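PDB 2WNR: exosome complex component Rrp42 from Methanothermobacter thermautotrophicus, which probably serves as a non-catalytic subunit of the RNA-degrading exosome, helping to shape the active site of its partner Rrp41. Local coordinates for residues 118-123 with 187-192. Residues are numbered along the deposited sequence; the frame is centred on the assembly and turned at random.
Sequences SRMIDL and LPVNRK
L187 meets I121 through their CD1 methyls, and both branched chains also rest on L162 of helix 150-164, a buried apolar spot suited to leucine and isoleucine. P188 has no amide hydrogen to offer, but D122 N donates to P188 O at 3.2 Å, and I121 CA lies against the same oxygen; its ring rests on K125 and L126. V189 pairs with I121 in a single antiparallel beta bridge; branched and apolar, it suits a place between M120 and L163, its CG1 4.4 Å from M120 CG. N190 N donates a hydrogen bond to M120 O at 2.7 Å, which with the D122 bond flanks the non-hydrogen-bonded I121-V189 pair. Its amide, polar as befits an exposed place, slants across D122, ND2 3.6 Å from D122 CB. R191 O meets M120 CG, set anti to the backbone N (chi1 169°), and that apolar chain continues to V159. R191 lies beside R119, pointing the same way, guanidinium planes 73° apart, with R119 O over one face of its own. R191 NE is 3.4 Å from S118 O, at the Schellman end of helix 102-117. An alanine in place of R191 would probably leave S118 O and R119 O without this cationic neighbour. The arginines' like charges, R119 NH2 3.7 Å from R191 NH1, are probably eased by these carbonyls and nearby E228. Backbone bonds and apolar packing thus set the join, while the arginine charges lie on its more exposed side.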
ATOM      1  N   SER A 118       3.435  30.259 -12.042  1.00 22.97           N
ATOM      2  CA  SER A 118       4.101  31.165 -12.963  1.00 22.72           C
ATOM      3  C   SER A 118       3.520  31.036 -14.377  1.00 23.19           C
ATOM      4  O   SER A 118       3.782  31.875 -15.244  1.00 23.90           O
ATOM      5  CB  SER A 118       5.600  30.881 -12.988  1.00 22.34           C
ATOM      6  OG  SER A 118       5.870  29.624 -13.580  1.00 22.61           O
ATOM      7  N   ARG A 119       2.722  29.989 -14.592  1.00 22.87           N
ATOM      8  CA  ARG A 119       2.120  29.688 -15.899  1.00 23.40           C
ATOM      9  C   ARG A 119       3.217  29.609 -16.959  1.00 22.83           C
ATOM     10  O   ARG A 119       3.081  30.113 -18.080  1.00 23.06           O
ATOM     11  CB  ARG A 119       0.999  30.689 -16.266  1.00 23.06           C
ATOM     12  CG  ARG A 119      -0.011  30.958 -15.130  1.00 25.36           C
ATOM     13  CD  ARG A 119      -1.449  31.133 -15.623  1.00 24.77           C
ATOM     14  NE  ARG A 119      -1.560  32.182 -16.619  1.00 29.37           N
ATOM     15  CZ  ARG A 119      -1.924  32.072 -17.899  1.00 30.95           C
ATOM     16  NH1 ARG A 119      -2.296  30.922 -18.463  1.00 29.86           N
ATOM     17  NH2 ARG A 119      -1.922  33.180 -18.623  1.00 26.38           N
ATOM     18  N   MET A 120       4.308  28.964 -16.566  1.00 22.17           N
ATOM     19  CA  MET A 120       5.496  28.788 -17.383  1.00 22.45           C
ATOM     20  C   MET A 120       5.205  28.004 -18.644  1.00 22.88           C
ATOM     21  O   MET A 120       5.717  28.330 -19.716  1.00 23.08           O
ATOM     22  CB  MET A 120       6.551  28.057 -16.569  1.00 23.18           C
ATOM     23  CG  MET A 120       7.736  27.561 -17.354  1.00 24.41           C
ATOM     24  SD  MET A 120       9.053  27.094 -16.228  1.00 35.92           S
ATOM     25  CE  MET A 120      10.314  26.662 -17.426  1.00 26.71           C
ATOM     26  N   ILE A 121       4.375  26.976 -18.512  1.00 22.57           N
ATOM     27  CA  ILE A 121       3.998  26.132 -19.636  1.00 22.20           C
ATOM     28  C   ILE A 121       2.534  26.365 -20.009  1.00 21.71           C
ATOM     29  O   ILE A 121       1.661  26.335 -19.150  1.00 21.54           O
ATOM     30  CB  ILE A 121       4.291  24.647 -19.315  1.00 21.73           C
ATOM     31  CG1 ILE A 121       5.795  24.439 -19.254  1.00 21.04           C
ATOM     32  CG2 ILE A 121       3.698  23.716 -20.364  1.00 22.31           C
ATOM     33  CD1 ILE A 121       6.197  23.329 -18.345  1.00 26.74           C
ATOM     34  N   ASP A 122       2.281  26.622 -21.286  1.00 22.17           N
ATOM     35  CA  ASP A 122       0.913  26.794 -21.779  1.00 22.96           C
ATOM     36  C   ASP A 122       0.250  25.434 -21.964  1.00 23.37           C
ATOM     37  O   ASP A 122       0.276  24.866 -23.064  1.00 24.06           O
ATOM     38  CB  ASP A 122       0.898  27.572 -23.096  1.00 22.60           C
ATOM     39  CG  ASP A 122      -0.469  28.194 -23.406  1.00 25.45           C
ATOM     40  OD1 ASP A 122      -1.443  27.943 -22.661  1.00 26.17           O
ATOM     41  OD2 ASP A 122      -0.565  28.947 -24.402  1.00 26.67           O
ATOM     42  N   LEU A 123      -0.330  24.920 -20.877  1.00 23.02           N
ATOM     43  CA  LEU A 123      -1.031  23.631 -20.880  1.00 22.68           C
ATOM     44  C   LEU A 123      -2.097  23.511 -21.992  1.00 22.63           C
ATOM     45  O   LEU A 123      -2.378  22.413 -22.471  1.00 21.80           O
ATOM     46  CB  LEU A 123      -1.661  23.343 -19.507  1.00 22.35           C
ATOM     47  CG  LEU A 123      -0.835  23.489 -18.218  1.00 24.66           C
ATOM     48  CD1 LEU A 123      -1.658  23.221 -16.950  1.00 21.55           C
ATOM     49  CD2 LEU A 123       0.491  22.709 -18.209  1.00 25.10           C
ATOM     50  N   LEU A 187       8.812  22.471 -25.625  1.00 24.15           N
ATOM     51  CA  LEU A 187       7.589  22.743 -24.880  1.00 24.47           C
ATOM     52  C   LEU A 187       7.215  24.214 -25.056  1.00 26.25           C
ATOM     53  O   LEU A 187       8.104  25.067 -25.111  1.00 25.68           O
ATOM     54  CB  LEU A 187       7.751  22.423 -23.396  1.00 22.16           C
ATOM     55  CG  LEU A 187       7.955  20.973 -22.957  1.00 19.98           C
ATOM     56  CD1 LEU A 187       8.135  20.916 -21.449  1.00 15.56           C
ATOM     57  CD2 LEU A 187       6.808  20.081 -23.389  1.00 18.28           C
ATOM     58  N   PRO A 188       5.900  24.513 -25.163  1.00 28.58           N
ATOM     59  CA  PRO A 188       5.469  25.915 -25.200  1.00 29.17           C
ATOM     60  C   PRO A 188       5.780  26.598 -23.862  1.00 29.19           C
ATOM     61  O   PRO A 188       5.044  26.441 -22.879  1.00 29.22           O
ATOM     62  CB  PRO A 188       3.956  25.820 -25.452  1.00 29.81           C
ATOM     63  CG  PRO A 188       3.571  24.443 -24.973  1.00 30.09           C
ATOM     64  CD  PRO A 188       4.760  23.576 -25.253  1.00 28.56           C
ATOM     65  N   VAL A 189       6.896  27.317 -23.832  1.00 28.72           N
ATOM     66  CA  VAL A 189       7.343  28.012 -22.636  1.00 28.09           C
ATOM     67  C   VAL A 189       6.959  29.479 -22.774  1.00 28.02           C
ATOM     68  O   VAL A 189       7.448  30.171 -23.666  1.00 28.34           O
ATOM     69  CB  VAL A 189       8.870  27.858 -22.431  1.00 28.19           C
ATOM     70  CG1 VAL A 189       9.350  28.706 -21.264  1.00 26.56           C
ATOM     71  CG2 VAL A 189       9.233  26.394 -22.212  1.00 26.85           C
ATOM     72  N   ASN A 190       6.069  29.941 -21.899  1.00 27.15           N
ATOM     73  CA  ASN A 190       5.606  31.327 -21.940  1.00 26.21           C
ATOM     74  C   ASN A 190       6.538  32.297 -21.223  1.00 25.60           C
ATOM     75  O   ASN A 190       6.723  33.439 -21.662  1.00 24.13           O
ATOM     76  CB  ASN A 190       4.187  31.437 -21.379  1.00 26.84           C
ATOM     77  CG  ASN A 190       3.120  31.092 -22.406  1.00 27.19           C
ATOM     78  OD1 ASN A 190       3.370  31.090 -23.613  1.00 25.55           O
ATOM     79  ND2 ASN A 190       1.916  30.803 -21.927  1.00 31.82           N
ATOM     80  N   ARG A 191       7.117  31.826 -20.116  1.00 24.98           N
ATOM     81  CA  ARG A 191       8.002  32.622 -19.264  1.00 25.00           C
ATOM     82  C   ARG A 191       8.755  31.761 -18.249  1.00 24.78           C
ATOM     83  O   ARG A 191       8.445  30.587 -18.062  1.00 24.41           O
ATOM     84  CB  ARG A 191       7.234  33.744 -18.548  1.00 26.29           C
ATOM     85  CG  ARG A 191       5.863  33.373 -17.969  1.00 26.47           C
ATOM     86  CD  ARG A 191       5.155  34.635 -17.505  1.00 28.48           C
ATOM     87  NE  ARG A 191       3.706  34.487 -17.386  1.00 35.10           N
ATOM     88  CZ  ARG A 191       2.835  34.621 -18.389  1.00 36.00           C
ATOM     89  NH1 ARG A 191       1.535  34.475 -18.157  1.00 34.71           N
ATOM     90  NH2 ARG A 191       3.250  34.889 -19.622  1.00 33.07           N
ATOM     91  N   LYS A 192       9.758  32.353 -17.609  1.00 24.13           N
ATOM     92  CA  LYS A 192      10.560  31.644 -16.618  1.00 22.76           C
ATOM     93  C   LYS A 192      10.311  32.203 -15.232  1.00 21.70           C
ATOM     94  O   LYS A 192       9.922  33.361 -15.077  1.00 22.08           O
ATOM     95  CB  LYS A 192      12.051  31.737 -16.948  1.00 23.24           C
ATOM     96  CG  LYS A 192      12.542  30.699 -17.948  1.00 22.21           C
ATOM     97  CD  LYS A 192      13.823  31.145 -18.638  1.00 18.02           C
ATOM     98  CE  LYS A 192      13.516  31.987 -19.858  1.00 25.05           C
ATOM     99  NZ  LYS A 192      14.748  32.584 -20.440  1.00 29.32           N
TER